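Side-chain contacts in L-talarate/Galactarate Dehydratase (Salmonella typhimurium, PDB 2PP0), which catalyses the magnesium-dependent dehydration of L-talarate and galactarate to 5-keto-4-deoxy-D-glucarate, and also epimerises L-talarate to galactarate: residues B[36-41]-B[353-358]; B[128-133]-B[279-284]; B[194-199]-B[207-212]; B[336-341]-B[345-350]. All coordinates share one frame; numbering follows the deposited sequence.

Contact 1 of 4, residues B[36-41]-B[353-358]; sequences AFLPLA and LNPLFN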
loop_
_atom_site.group_PDB
_atom_site.type_symbol
_atom_site.label_atom_id
_atom_site.label_comp_id
_atom_site.label_asym_id
_atom_site.label_seq_id
_atom_site.Cartn_x
_atom_site.Cartn_y
_atom_site.Cartn_z
ATOM N N ALA B 36 -9.931 20.761 -20.355
ATOM C CA ALA B 36 -9.988 20.598 -21.797
ATOM C C ALA B 36 -11.168 19.726 -22.173
ATOM O O ALA B 36 -11.716 19.014 -21.333
ATOM C CB ALA B 36 -8.688 19.967 -22.303
ATOM N N PHE B 37 -11.563 19.788 -23.437
ATOM C CA PHE B 37 -12.663 18.976 -23.914
ATOM C C PHE B 37 -12.258 18.180 -25.140
ATOM O O PHE B 37 -11.845 18.734 -26.163
ATOM C CB PHE B 37 -13.882 19.850 -24.200
ATOM C CG PHE B 37 -14.608 20.281 -22.958
ATOM C CD1 PHE B 37 -15.533 19.437 -22.351
ATOM C CD2 PHE B 37 -14.326 21.505 -22.361
ATOM C CE1 PHE B 37 -16.164 19.806 -21.168
ATOM C CE2 PHE B 37 -14.952 21.883 -21.174
ATOM C CZ PHE B 37 -15.871 21.031 -20.578
ATOM N N LEU B 38 -12.367 16.867 -25.005
ATOM C CA LEU B 38 -12.033 15.921 -26.052
ATOM C C LEU B 38 -13.300 15.668 -26.860
ATOM O O LEU B 38 -14.262 15.089 -26.355
ATOM C CB LEU B 38 -11.545 14.624 -25.409
ATOM C CG LEU B 38 -11.220 13.419 -26.285
ATOM C CD1 LEU B 38 -9.951 13.699 -27.062
ATOM C CD2 LEU B 38 -11.041 12.185 -25.410
ATOM N N PRO B 39 -13.323 16.106 -28.125
ATOM C CA PRO B 39 -14.504 15.908 -28.970
ATOM C C PRO B 39 -14.641 14.521 -29.590
ATOM O O PRO B 39 -13.653 13.889 -29.969
ATOM C CB PRO B 39 -14.347 16.997 -30.028
ATOM C CG PRO B 39 -12.854 17.054 -30.208
ATOM C CD PRO B 39 -12.352 17.008 -28.775
ATOM N N LEU B 40 -15.883 14.057 -29.681
ATOM C CA LEU B 40 -16.203 12.767 -30.275
ATOM C C LEU B 40 -17.141 13.051 -31.452
ATOM O O LEU B 40 -18.343 13.260 -31.259
ATOM C CB LEU B 40 -16.912 11.868 -29.259
ATOM C CG LEU B 40 -16.158 11.432 -27.998
ATOM C CD1 LEU B 40 -17.118 10.697 -27.071
ATOM C CD2 LEU B 40 -14.981 10.540 -28.371
ATOM N N ALA B 41 -16.589 13.067 -32.662
ATOM C CA ALA B 41 -17.365 13.344 -33.872
ATOM C C ALA B 41 -18.496 12.352 -34.089
ATOM O O ALA B 41 -19.467 12.649 -34.789
ATOM C CB ALA B 41 -16.452 13.359 -35.089
ATOM N N LEU B 353 -8.470 8.871 -25.798
ATOM C CA LEU B 353 -7.429 9.709 -25.216
ATOM C C LEU B 353 -6.093 9.721 -25.959
ATOM O O LEU B 353 -5.218 10.519 -25.633
ATOM C CB LEU B 353 -7.196 9.301 -23.755
ATOM C CG LEU B 353 -8.458 9.228 -22.881
ATOM C CD1 LEU B 353 -8.069 8.916 -21.440
ATOM C CD2 LEU B 353 -9.222 10.551 -22.949
ATOM N N ASN B 354 -5.935 8.849 -26.953
ATOM C CA ASN B 354 -4.679 8.780 -27.708
ATOM C C ASN B 354 -4.103 10.138 -28.107
ATOM O O ASN B 354 -2.928 10.401 -27.880
ATOM C CB ASN B 354 -4.837 7.924 -28.974
ATOM C CG ASN B 354 -4.955 6.451 -28.671
ATOM O OD1 ASN B 354 -4.610 6.000 -27.577
ATOM N ND2 ASN B 354 -5.433 5.681 -29.645
ATOM N N PRO B 355 -4.925 11.020 -28.705
ATOM C CA PRO B 355 -4.442 12.342 -29.122
ATOM C C PRO B 355 -3.997 13.316 -28.026
ATOM O O PRO B 355 -3.385 14.341 -28.321
ATOM C CB PRO B 355 -5.606 12.889 -29.954
ATOM C CG PRO B 355 -6.801 12.214 -29.359
ATOM C CD PRO B 355 -6.319 10.810 -29.137
ATOM N N LEU B 356 -4.289 13.009 -26.766
ATOM C CA LEU B 356 -3.891 13.903 -25.682
ATOM C C LEU B 356 -2.412 13.768 -25.347
ATOM O O LEU B 356 -1.814 14.662 -24.746
ATOM C CB LEU B 356 -4.697 13.610 -24.410
ATOM C CG LEU B 356 -6.186 13.951 -24.368
ATOM C CD1 LEU B 356 -6.725 13.580 -22.995
ATOM C CD2 LEU B 356 -6.401 15.439 -24.639
ATOM N N PHE B 357 -1.825 12.645 -25.741
ATOM C CA PHE B 357 -0.426 12.375 -25.437
ATOM C C PHE B 357 0.463 12.174 -26.658
ATOM O O PHE B 357 0.007 11.753 -27.718
ATOM C CB PHE B 357 -0.349 11.142 -24.539
ATOM C CG PHE B 357 -1.272 11.203 -23.354
ATOM C CD1 PHE B 357 -1.044 12.107 -22.324
ATOM C CD2 PHE B 357 -2.384 10.371 -23.283
ATOM C CE1 PHE B 357 -1.911 12.185 -21.234
ATOM C CE2 PHE B 357 -3.259 10.439 -22.199
ATOM C CZ PHE B 357 -3.020 11.348 -21.173
ATOM N N ASN B 358 1.745 12.469 -26.488
ATOM C CA ASN B 358 2.714 12.318 -27.562
ATOM C C ASN B 358 3.065 10.853 -27.784
ATOM O O ASN B 358 3.396 10.450 -28.901
ATOM C CB ASN B 358 3.979 13.108 -27.225
ATOM C CG ASN B 358 3.762 14.601 -27.292
ATOM O OD1 ASN B 358 4.305 15.358 -26.491
ATOM N ND2 ASN B 358 2.969 15.036 -28.262
#

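Contact 2 of 4, residues B[128-133]-B[279-284]; sequences AVQAIS and MLTSFR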
loop_
_atom_site.group_PDB
_atom_site.type_symbol
_atom_site.label_atom_id
_atom_site.label_comp_id
_atom_site.label_asym_id
_atom_site.label_seq_id
_atom_site.Cartn_x
_atom_site.Cartn_y
_atom_site.Cartn_z
ATOM N N ALA B 128 -15.631 16.184 -5.431
ATOM C CA ALA B 128 -14.494 16.817 -4.780
ATOM C C ALA B 128 -13.227 15.944 -4.782
ATOM O O ALA B 128 -12.126 16.467 -4.953
ATOM C CB ALA B 128 -14.856 17.222 -3.353
ATOM N N VAL B 129 -13.359 14.631 -4.592
ATOM C CA VAL B 129 -12.157 13.792 -4.603
ATOM C C VAL B 129 -11.691 13.605 -6.043
ATOM O O VAL B 129 -10.521 13.306 -6.303
ATOM C CB VAL B 129 -12.368 12.405 -3.911
ATOM C CG1 VAL B 129 -12.821 12.616 -2.475
ATOM C CG2 VAL B 129 -13.357 11.549 -4.675
ATOM N N GLN B 130 -12.606 13.806 -6.984
ATOM C CA GLN B 130 -12.256 13.688 -8.389
ATOM C C GLN B 130 -11.476 14.934 -8.819
ATOM O O GLN B 130 -10.858 14.954 -9.882
ATOM C CB GLN B 130 -13.511 13.509 -9.242
ATOM C CG GLN B 130 -14.076 12.098 -9.189
ATOM C CD GLN B 130 -15.327 11.950 -10.029
ATOM O OE1 GLN B 130 -15.557 12.727 -10.955
ATOM N NE2 GLN B 130 -16.137 10.939 -9.720
ATOM N N ALA B 131 -11.514 15.965 -7.977
ATOM C CA ALA B 131 -10.787 17.205 -8.228
ATOM C C ALA B 131 -9.382 17.030 -7.640
ATOM O O ALA B 131 -8.441 17.718 -8.037
ATOM C CB ALA B 131 -11.486 18.379 -7.562
ATOM N N ILE B 132 -9.258 16.114 -6.682
ATOM C CA ILE B 132 -7.963 15.814 -6.066
ATOM C C ILE B 132 -7.232 14.814 -6.975
ATOM O O ILE B 132 -6.005 14.841 -7.090
ATOM C CB ILE B 132 -8.145 15.203 -4.639
ATOM C CG1 ILE B 132 -8.741 16.252 -3.697
ATOM C CG2 ILE B 132 -6.805 14.713 -4.083
ATOM C CD1 ILE B 132 -8.978 15.752 -2.280
ATOM N N SER B 133 -8.000 13.952 -7.636
ATOM C CA SER B 133 -7.459 12.932 -8.539
ATOM C C SER B 133 -6.299 13.364 -9.449
ATOM O O SER B 133 -5.248 12.711 -9.474
ATOM C CB SER B 133 -8.574 12.352 -9.410
ATOM O OG SER B 133 -9.390 11.467 -8.667
ATOM N N MET B 279 -18.911 3.189 -11.861
ATOM C CA MET B 279 -19.594 4.410 -11.436
ATOM C C MET B 279 -19.321 4.855 -9.992
ATOM O O MET B 279 -19.627 5.990 -9.624
ATOM C CB MET B 279 -21.107 4.256 -11.650
ATOM C CG MET B 279 -21.523 3.876 -13.082
ATOM S SD MET B 279 -20.895 4.950 -14.414
ATOM C CE MET B 279 -21.875 6.420 -14.144
ATOM N N LEU B 280 -18.739 3.979 -9.177
ATOM C CA LEU B 280 -18.459 4.329 -7.784
ATOM C C LEU B 280 -17.412 5.429 -7.703
ATOM O O LEU B 280 -16.509 5.496 -8.536
ATOM C CB LEU B 280 -18.008 3.091 -7.009
ATOM C CG LEU B 280 -19.015 1.941 -7.111
ATOM C CD1 LEU B 280 -18.542 0.786 -6.251
ATOM C CD2 LEU B 280 -20.404 2.416 -6.672
ATOM N N THR B 281 -17.529 6.281 -6.688
ATOM C CA THR B 281 -16.633 7.420 -6.545
ATOM C C THR B 281 -15.888 7.555 -5.228
ATOM O O THR B 281 -15.705 8.667 -4.729
ATOM C CB THR B 281 -17.400 8.741 -6.798
ATOM O OG1 THR B 281 -18.369 8.944 -5.758
ATOM C CG2 THR B 281 -18.120 8.679 -8.127
ATOM N N SER B 282 -15.447 6.437 -4.662
ATOM C CA SER B 282 -14.679 6.480 -3.421
ATOM C C SER B 282 -14.338 5.079 -2.968
ATOM O O SER B 282 -14.960 4.112 -3.396
ATOM C CB SER B 282 -15.467 7.164 -2.302
ATOM O OG SER B 282 -16.471 6.298 -1.790
ATOM N N PHE B 283 -13.341 4.978 -2.099
ATOM C CA PHE B 283 -12.952 3.693 -1.549
ATOM C C PHE B 283 -14.155 3.148 -0.777
ATOM O O PHE B 283 -14.555 2.003 -0.957
ATOM C CB PHE B 283 -11.784 3.864 -0.584
ATOM C CG PHE B 283 -11.561 2.675 0.302
ATOM C CD1 PHE B 283 -10.824 1.587 -0.143
ATOM C CD2 PHE B 283 -12.135 2.625 1.573
ATOM C CE1 PHE B 283 -10.656 0.457 0.660
ATOM C CE2 PHE B 283 -11.975 1.503 2.387
ATOM C CZ PHE B 283 -11.234 0.415 1.929
ATOM N N ARG B 284 -14.732 3.984 0.080
ATOM C CA ARG B 284 -15.868 3.562 0.889
ATOM C C ARG B 284 -17.013 2.936 0.102
ATOM O O ARG B 284 -17.615 1.970 0.559
ATOM C CB ARG B 284 -16.383 4.729 1.736
ATOM C CG ARG B 284 -15.430 5.108 2.867
ATOM C CD ARG B 284 -16.143 5.819 4.014
ATOM N NE ARG B 284 -15.232 6.113 5.118
ATOM C CZ ARG B 284 -14.302 7.065 5.093
ATOM N NH1 ARG B 284 -14.156 7.832 4.018
ATOM N NH2 ARG B 284 -13.510 7.247 6.143
#

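Contact 3 of 4, residues B[194-199]-B[207-212]; sequences IKLKVG and IRRLTA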
loop_
_atom_site.group_PDB
_atom_site.type_symbol
_atom_site.label_atom_id
_atom_site.label_comp_id
_atom_site.label_asym_id
_atom_site.label_seq_id
_atom_site.Cartn_x
_atom_site.Cartn_y
_atom_site.Cartn_z
ATOM N N ILE B 194 -13.093 -8.775 -26.580
ATOM C CA ILE B 194 -14.125 -7.886 -27.109
ATOM C C ILE B 194 -15.299 -7.765 -26.148
ATOM O O ILE B 194 -15.832 -8.773 -25.697
ATOM C CB ILE B 194 -14.684 -8.424 -28.455
ATOM C CG1 ILE B 194 -13.605 -8.364 -29.539
ATOM C CG2 ILE B 194 -15.929 -7.627 -28.862
ATOM C CD1 ILE B 194 -13.126 -6.951 -29.860
ATOM N N LYS B 195 -15.709 -6.538 -25.840
ATOM C CA LYS B 195 -16.855 -6.351 -24.960
ATOM C C LYS B 195 -17.980 -5.732 -25.772
ATOM O O LYS B 195 -17.771 -4.771 -26.514
ATOM C CB LYS B 195 -16.527 -5.438 -23.771
ATOM C CG LYS B 195 -17.723 -5.255 -22.834
ATOM C CD LYS B 195 -17.357 -4.572 -21.530
ATOM C CE LYS B 195 -17.013 -3.114 -21.726
ATOM N NZ LYS B 195 -16.642 -2.508 -20.418
ATOM N N LEU B 196 -19.173 -6.297 -25.634
ATOM C CA LEU B 196 -20.337 -5.805 -26.353
ATOM C C LEU B 196 -21.300 -5.123 -25.389
ATOM O O LEU B 196 -21.569 -5.633 -24.299
ATOM C CB LEU B 196 -21.054 -6.966 -27.051
ATOM C CG LEU B 196 -22.330 -6.614 -27.824
ATOM C CD1 LEU B 196 -21.993 -5.679 -28.976
ATOM C CD2 LEU B 196 -22.986 -7.892 -28.336
ATOM N N LYS B 197 -21.801 -3.959 -25.783
ATOM C CA LYS B 197 -22.756 -3.243 -24.954
ATOM C C LYS B 197 -24.122 -3.894 -25.139
ATOM O O LYS B 197 -24.553 -4.123 -26.270
ATOM C CB LYS B 197 -22.826 -1.770 -25.369
ATOM C CG LYS B 197 -21.538 -0.998 -25.146
ATOM C CD LYS B 197 -21.192 -0.912 -23.662
ATOM C CE LYS B 197 -19.861 -0.197 -23.434
ATOM N NZ LYS B 197 -19.558 -0.065 -21.985
ATOM N N VAL B 198 -24.781 -4.226 -24.034
ATOM C CA VAL B 198 -26.117 -4.819 -24.082
ATOM C C VAL B 198 -26.997 -4.014 -23.129
ATOM O O VAL B 198 -26.588 -2.950 -22.663
ATOM C CB VAL B 198 -26.118 -6.310 -23.649
ATOM C CG1 VAL B 198 -25.317 -7.146 -24.640
ATOM C CG2 VAL B 198 -25.553 -6.455 -22.247
ATOM N N GLY B 199 -28.201 -4.502 -22.846
ATOM C CA GLY B 199 -29.079 -3.790 -21.931
ATOM C C GLY B 199 -30.116 -2.860 -22.549
ATOM O O GLY B 199 -30.776 -2.105 -21.830
ATOM N N ILE B 207 -29.444 -10.301 -27.752
ATOM C CA ILE B 207 -29.074 -11.703 -27.882
ATOM C C ILE B 207 -28.629 -11.929 -29.323
ATOM O O ILE B 207 -27.659 -12.643 -29.581
ATOM C CB ILE B 207 -30.269 -12.635 -27.568
ATOM C CG1 ILE B 207 -30.583 -12.593 -26.070
ATOM C CG2 ILE B 207 -29.964 -14.061 -28.025
ATOM C CD1 ILE B 207 -29.417 -12.996 -25.184
ATOM N N ARG B 208 -29.343 -11.303 -30.251
ATOM C CA ARG B 208 -29.042 -11.412 -31.673
ATOM C C ARG B 208 -27.627 -10.920 -31.969
ATOM O O ARG B 208 -26.837 -11.616 -32.608
ATOM C CB ARG B 208 -30.055 -10.598 -32.479
ATOM C CG ARG B 208 -29.729 -10.495 -33.959
ATOM C CD ARG B 208 -30.822 -9.775 -34.722
ATOM N NE ARG B 208 -30.465 -9.618 -36.128
ATOM C CZ ARG B 208 -29.629 -8.696 -36.593
ATOM N NH1 ARG B 208 -29.061 -7.831 -35.763
ATOM N NH2 ARG B 208 -29.354 -8.647 -37.890
ATOM N N ARG B 209 -27.313 -9.716 -31.503
ATOM C CA ARG B 209 -25.992 -9.147 -31.718
ATOM C C ARG B 209 -24.923 -9.992 -31.032
ATOM O O ARG B 209 -23.877 -10.271 -31.619
ATOM C CB ARG B 209 -25.955 -7.706 -31.200
ATOM C CG ARG B 209 -26.804 -6.751 -32.023
ATOM C CD ARG B 209 -27.276 -5.549 -31.216
ATOM N NE ARG B 209 -26.206 -4.621 -30.852
ATOM C CZ ARG B 209 -25.518 -3.885 -31.720
ATOM N NH1 ARG B 209 -25.777 -3.964 -33.019
ATOM N NH2 ARG B 209 -24.584 -3.052 -31.287
ATOM N N LEU B 210 -25.192 -10.412 -29.796
ATOM C CA LEU B 210 -24.235 -11.217 -29.040
ATOM C C LEU B 210 -23.960 -12.554 -29.727
ATOM O O LEU B 210 -22.819 -13.019 -29.758
ATOM C CB LEU B 210 -24.744 -11.458 -27.610
ATOM C CG LEU B 210 -23.819 -12.200 -26.634
ATOM C CD1 LEU B 210 -22.482 -11.479 -26.524
ATOM C CD2 LEU B 210 -24.480 -12.281 -25.269
ATOM N N THR B 211 -24.998 -13.174 -30.281
ATOM C CA THR B 211 -24.826 -14.455 -30.961
ATOM C C THR B 211 -23.993 -14.283 -32.231
ATOM O O THR B 211 -23.162 -15.132 -32.563
ATOM C CB THR B 211 -26.186 -15.094 -31.344
ATOM O OG1 THR B 211 -26.884 -14.237 -32.258
ATOM C CG2 THR B 211 -27.039 -15.310 -30.103
ATOM N N ALA B 212 -24.221 -13.178 -32.935
ATOM C CA ALA B 212 -23.490 -12.891 -34.162
ATOM C C ALA B 212 -22.012 -12.638 -33.867
ATOM O O ALA B 212 -21.142 -13.029 -34.648
ATOM C CB ALA B 212 -24.098 -11.684 -34.863
HETATM O O HOH W 1 -23.811 -3.035 -28.689
#

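Contact 4 of 4, residues B[336-341]-B[345-350]; sequences HLSAAY and PWLEHF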
loop_
_atom_site.group_PDB
_atom_site.type_symbol
_atom_site.label_atom_id
_atom_site.label_comp_id
_atom_site.label_asym_id
_atom_site.label_seq_id
_atom_site.Cartn_x
_atom_site.Cartn_y
_atom_site.Cartn_z
ATOM N N HIS B 336 -0.639 0.667 -15.369
ATOM C CA HIS B 336 0.324 0.579 -14.275
ATOM C C HIS B 336 -0.277 -0.047 -13.027
ATOM O O HIS B 336 0.366 -0.857 -12.361
ATOM C CB HIS B 336 0.849 1.975 -13.931
ATOM C CG HIS B 336 1.575 2.640 -15.058
ATOM N ND1 HIS B 336 2.874 2.328 -15.392
ATOM C CD2 HIS B 336 1.165 3.567 -15.957
ATOM C CE1 HIS B 336 3.234 3.032 -16.451
ATOM N NE2 HIS B 336 2.216 3.792 -16.813
ATOM N N LEU B 337 -1.509 0.343 -12.706
ATOM C CA LEU B 337 -2.188 -0.171 -11.526
ATOM C C LEU B 337 -2.540 -1.650 -11.674
ATOM O O LEU B 337 -2.376 -2.428 -10.736
ATOM C CB LEU B 337 -3.458 0.656 -11.247
ATOM C CG LEU B 337 -3.206 2.154 -11.017
ATOM C CD1 LEU B 337 -4.529 2.899 -10.813
ATOM C CD2 LEU B 337 -2.306 2.325 -9.802
ATOM N N SER B 338 -3.026 -2.041 -12.848
ATOM C CA SER B 338 -3.382 -3.436 -13.061
ATOM C C SER B 338 -2.124 -4.315 -13.085
ATOM O O SER B 338 -2.160 -5.468 -12.659
ATOM C CB SER B 338 -4.175 -3.586 -14.363
ATOM O OG SER B 338 -3.452 -3.055 -15.453
ATOM N N ALA B 339 -1.015 -3.768 -13.582
ATOM C CA ALA B 339 0.243 -4.513 -13.623
ATOM C C ALA B 339 0.661 -4.900 -12.206
ATOM O O ALA B 339 1.270 -5.955 -11.984
ATOM C CB ALA B 339 1.341 -3.657 -14.269
ATOM N N ALA B 340 0.326 -4.041 -11.249
ATOM C CA ALA B 340 0.675 -4.269 -9.853
ATOM C C ALA B 340 -0.315 -5.161 -9.102
ATOM O O ALA B 340 -0.084 -5.494 -7.947
ATOM C CB ALA B 340 0.808 -2.933 -9.135
ATOM N N TYR B 341 -1.406 -5.555 -9.748
ATOM C CA TYR B 341 -2.402 -6.401 -9.083
ATOM C C TYR B 341 -1.914 -7.855 -9.031
ATOM O O TYR B 341 -1.423 -8.390 -10.023
ATOM C CB TYR B 341 -3.743 -6.314 -9.821
ATOM C CG TYR B 341 -4.923 -6.801 -9.001
ATOM C CD1 TYR B 341 -5.321 -6.126 -7.849
ATOM C CD2 TYR B 341 -5.613 -7.959 -9.355
ATOM C CE1 TYR B 341 -6.376 -6.594 -7.065
ATOM C CE2 TYR B 341 -6.669 -8.436 -8.575
ATOM C CZ TYR B 341 -7.040 -7.751 -7.434
ATOM O OH TYR B 341 -8.056 -8.241 -6.647
ATOM N N PRO B 345 -5.378 -9.546 -14.156
ATOM C CA PRO B 345 -6.392 -8.541 -14.490
ATOM C C PRO B 345 -6.620 -8.332 -15.989
ATOM O O PRO B 345 -5.941 -8.924 -16.829
ATOM C CB PRO B 345 -5.825 -7.290 -13.849
ATOM C CG PRO B 345 -4.371 -7.410 -14.246
ATOM C CD PRO B 345 -4.056 -8.902 -14.008
ATOM N N TRP B 346 -7.586 -7.473 -16.302
ATOM C CA TRP B 346 -7.925 -7.116 -17.678
ATOM C C TRP B 346 -7.856 -5.596 -17.819
ATOM O O TRP B 346 -8.207 -4.868 -16.886
ATOM C CB TRP B 346 -9.341 -7.565 -18.029
ATOM C CG TRP B 346 -9.443 -8.964 -18.530
ATOM C CD1 TRP B 346 -9.695 -10.087 -17.797
ATOM C CD2 TRP B 346 -9.319 -9.389 -19.890
ATOM N NE1 TRP B 346 -9.742 -11.186 -18.619
ATOM C CE2 TRP B 346 -9.513 -10.787 -19.911
ATOM C CE3 TRP B 346 -9.063 -8.724 -21.097
ATOM C CZ2 TRP B 346 -9.462 -11.535 -21.093
ATOM C CZ3 TRP B 346 -9.013 -9.466 -22.274
ATOM C CH2 TRP B 346 -9.213 -10.857 -22.261
ATOM N N LEU B 347 -7.409 -5.124 -18.982
ATOM C CA LEU B 347 -7.311 -3.691 -19.253
ATOM C C LEU B 347 -8.313 -3.353 -20.356
ATOM O O LEU B 347 -8.436 -4.081 -21.338
ATOM C CB LEU B 347 -5.891 -3.317 -19.708
ATOM C CG LEU B 347 -5.549 -1.818 -19.785
ATOM C CD1 LEU B 347 -5.505 -1.243 -18.384
ATOM C CD2 LEU B 347 -4.200 -1.612 -20.474
ATOM N N GLU B 348 -9.016 -2.240 -20.190
ATOM C CA GLU B 348 -10.026 -1.806 -21.147
ATOM C C GLU B 348 -9.475 -0.785 -22.127
ATOM O O GLU B 348 -8.842 0.199 -21.738
ATOM C CB GLU B 348 -11.224 -1.229 -20.384
ATOM C CG GLU B 348 -12.273 -0.553 -21.249
ATOM C CD GLU B 348 -13.509 -0.168 -20.454
ATOM O OE1 GLU B 348 -13.353 0.350 -19.320
ATOM O OE2 GLU B 348 -14.631 -0.381 -20.971
ATOM N N HIS B 349 -9.721 -1.013 -23.409
ATOM C CA HIS B 349 -9.213 -0.107 -24.427
ATOM C C HIS B 349 -10.218 0.813 -25.111
ATOM O O HIS B 349 -11.313 0.396 -25.497
ATOM C CB HIS B 349 -8.462 -0.906 -25.501
ATOM C CG HIS B 349 -8.119 -0.105 -26.719
ATOM N ND1 HIS B 349 -9.061 0.267 -27.655
ATOM C CD2 HIS B 349 -6.941 0.408 -27.148
ATOM C CE1 HIS B 349 -8.478 0.975 -28.607
ATOM N NE2 HIS B 349 -7.192 1.075 -28.322
ATOM N N PHE B 350 -9.801 2.070 -25.242
ATOM C CA PHE B 350 -10.524 3.141 -25.920
ATOM C C PHE B 350 -9.385 3.900 -26.607
ATOM O O PHE B 350 -8.278 3.967 -26.069
ATOM C CB PHE B 350 -11.193 4.113 -24.941
ATOM C CG PHE B 350 -12.460 3.603 -24.314
ATOM C CD1 PHE B 350 -12.420 2.740 -23.224
ATOM C CD2 PHE B 350 -13.700 4.042 -24.776
ATOM C CE1 PHE B 350 -13.595 2.327 -22.600
ATOM C CE2 PHE B 350 -14.880 3.631 -24.156
ATOM C CZ PHE B 350 -14.825 2.775 -23.066
#

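Contact 1 of 4, residues B[36-41]-B[353-358]
L38 meets L353 and P355 through aliphatic groups alone. The flat group beside them is the ring of F357, which carries CB of L356 on one face, 4.0 Å above the plane and over the ring centre, and also meets F378 with the two planes at about 40°. The contact itself is a meeting of branched and cyclic aliphatic groups. In L38 a chi1 of 176° carries CG out toward the loop, where the two methyls find different partners. CD2 presses on CD2 of L353 at 3.5 Å, tighter than ordinary van der Waals contact, while CD1 rests more loosely on the proline, 4.2 Å from CG of P355. Both partners are crossed at about a right angle, so branch ends touch and the chains do not run alongside one another. L353 starts out pointing away from the strand, yet its end comes back to it. Leucine suits both places, since each is buried and no hydrogen bond passes between the segments. P355 sits in a short 3-10 turn, 354-356; the bond that closes it, L356 N to L353 O at 2.9 Å, does not need the N-H that proline lacks. The arrangement joins strand 28-40 of the N-terminal capping domain of the enolase superfamily to the loop that follows strand 346-349 of the barrel domain. Strand 28-40 lies between strands 57-69 and 388-395, and P39 makes backbone hydrogen bonds to the second subunit. L38 and L356 both pack on W387, and L353 on I62 of strand 57-69 and E332 of helix 331-339.

Contact 2 of 4, residues B[128-133]-B[279-284]
T281 receives two neighbouring side chains of helix 127-146, Q130 and V129, entirely through van der Waals contact. The extended chain of Q130 brings its amide nitrogen to the threonine methyl: NE2 lies 3.4 Å from CG2 of T281 and 3.9 Å from its CB, the two side chains meeting at a slant. V129 contributes one branch, CG2, which stops 3.7 Å from the carbonyl O of T281; a compact beta-branched residue fits so close to the backbone. In fold terms, a helix of the N-terminal capping domain touches the loop that leads from barrel strand 274-276 into helix 283-291, where the two domains of the enolase superfamily meet.

The polar ends of these side chains are bonded outside the two segments. NE2 of Q130 is hydrogen-bonded to the carbonyl O of R304, which helps fix the amide while the same NE2 touches the methyl. T281 turns OG1 between its backbone N and carbonyl carbon (chi1 67°), and this hydroxyl bonds to OE2 of E285, leaving the methyl to face Q130. Next along, S282 is the N-cap of helix 283-291: its small side chain caps a backbone N of the first turn, and OG also bonds to OE2 of E285.

Contact 3 of 4, residues B[194-199]-B[207-212]
L196 reaches the helix residues R209 and L210 from the middle of strand 194-197, between two lysines that serve the active site. The first of these, K195, binds substrate; its NZ forms salt bridges with E252 and E348, and its long chain leads well clear of the helix. L196 follows and points toward the helix. Its side chain leaves the strand with CG trans to N (chi1 178°). The CD2 methyl of L196 is thereby laid against the helix backbone, 3.6 Å from L210 CA and 3.7 Å from L210 N. L196 CD2 also touches L210 CB at 4.0 Å and R209 CB at 4.1 Å. A leucine is long enough to fill this buried seam between strand and helix. The packing belongs to the first half of a beta-alpha-beta unit, strand 194-197, helix 203-217, strand 223-226, in the barrel of this mandelate racemase relative. K197, the proton acceptor, sends NZ away from the helix to a salt bridge with D226, whereas its carbonyl O takes a hydrogen bond from a water at 2.8 Å. That water accepts from NH2 of R209 at 2.7 Å, lying in plane at the guanidinium edge; NH2 is also bonded to T174 O. V198 turns its side chain to V225 of the next strand. G199 has a positive phi of 96°, a backbone shape that glycine adopts readily, since a beta carbon would collide with the carbonyl O of V198.

Contact 4 of 4, residues B[336-341]-B[345-350]
P345 and S338 bring together the end of helix 331-339 and the start of strand 346-349, the last strand of the (beta/alpha)7-beta barrel that marks the enolase superfamily; this strand runs parallel to strand 161-166 and so closes the ring. P345 buries somewhat more surface than S338. Its CG touches two atoms of the serine, lying 3.3 Å from the carbonyl O and 3.8 Å from CB of S338, and its CB is 4.1 Å from that same serine CB. Proline is well placed here, because its puckered ring is a compact apolar block. The carbonyl it presses on is not left without a donor: S338 O accepts from the backbone N of Y341 at 3.0 Å as the chain leaves the helix.

Serine suits a position where the chains come this close, its CA being 6.1 Å from that of P345. Its hydroxyl is folded back over the helix, OG lying between the backbone N and carbonyl carbon (chi1 56°), and it is hydrogen-bonded to the carbonyl O atoms of H334 and L335. Past the proline, L347 stretches one branch back to the helix, placing its CD1 methyl 4.0 Å from OG of S338.

Contacts 3 and 4 each include a barrel strand and meet directly at the active site: K195 NZ and E348 OE2, both of substrate-binding residues, form a salt bridge at 3.0 Å, although the contact centres are 23 Å apart. Contact 1 adjoins contact 4 in sequence, the chain running from strand 346-349 into the loop that packs against strand 28-40. Contacts 1 and 2 both join the capping domain to the barrel domain, with centres 22 Å apart. Both approach D301, which is thought to raise the basicity of the active-site histidine: its side chain is about 9 Å from that of L353 and about 7 Å from that of Q130. The L353 side chain is also about 7 Å from that of substrate-binding K82.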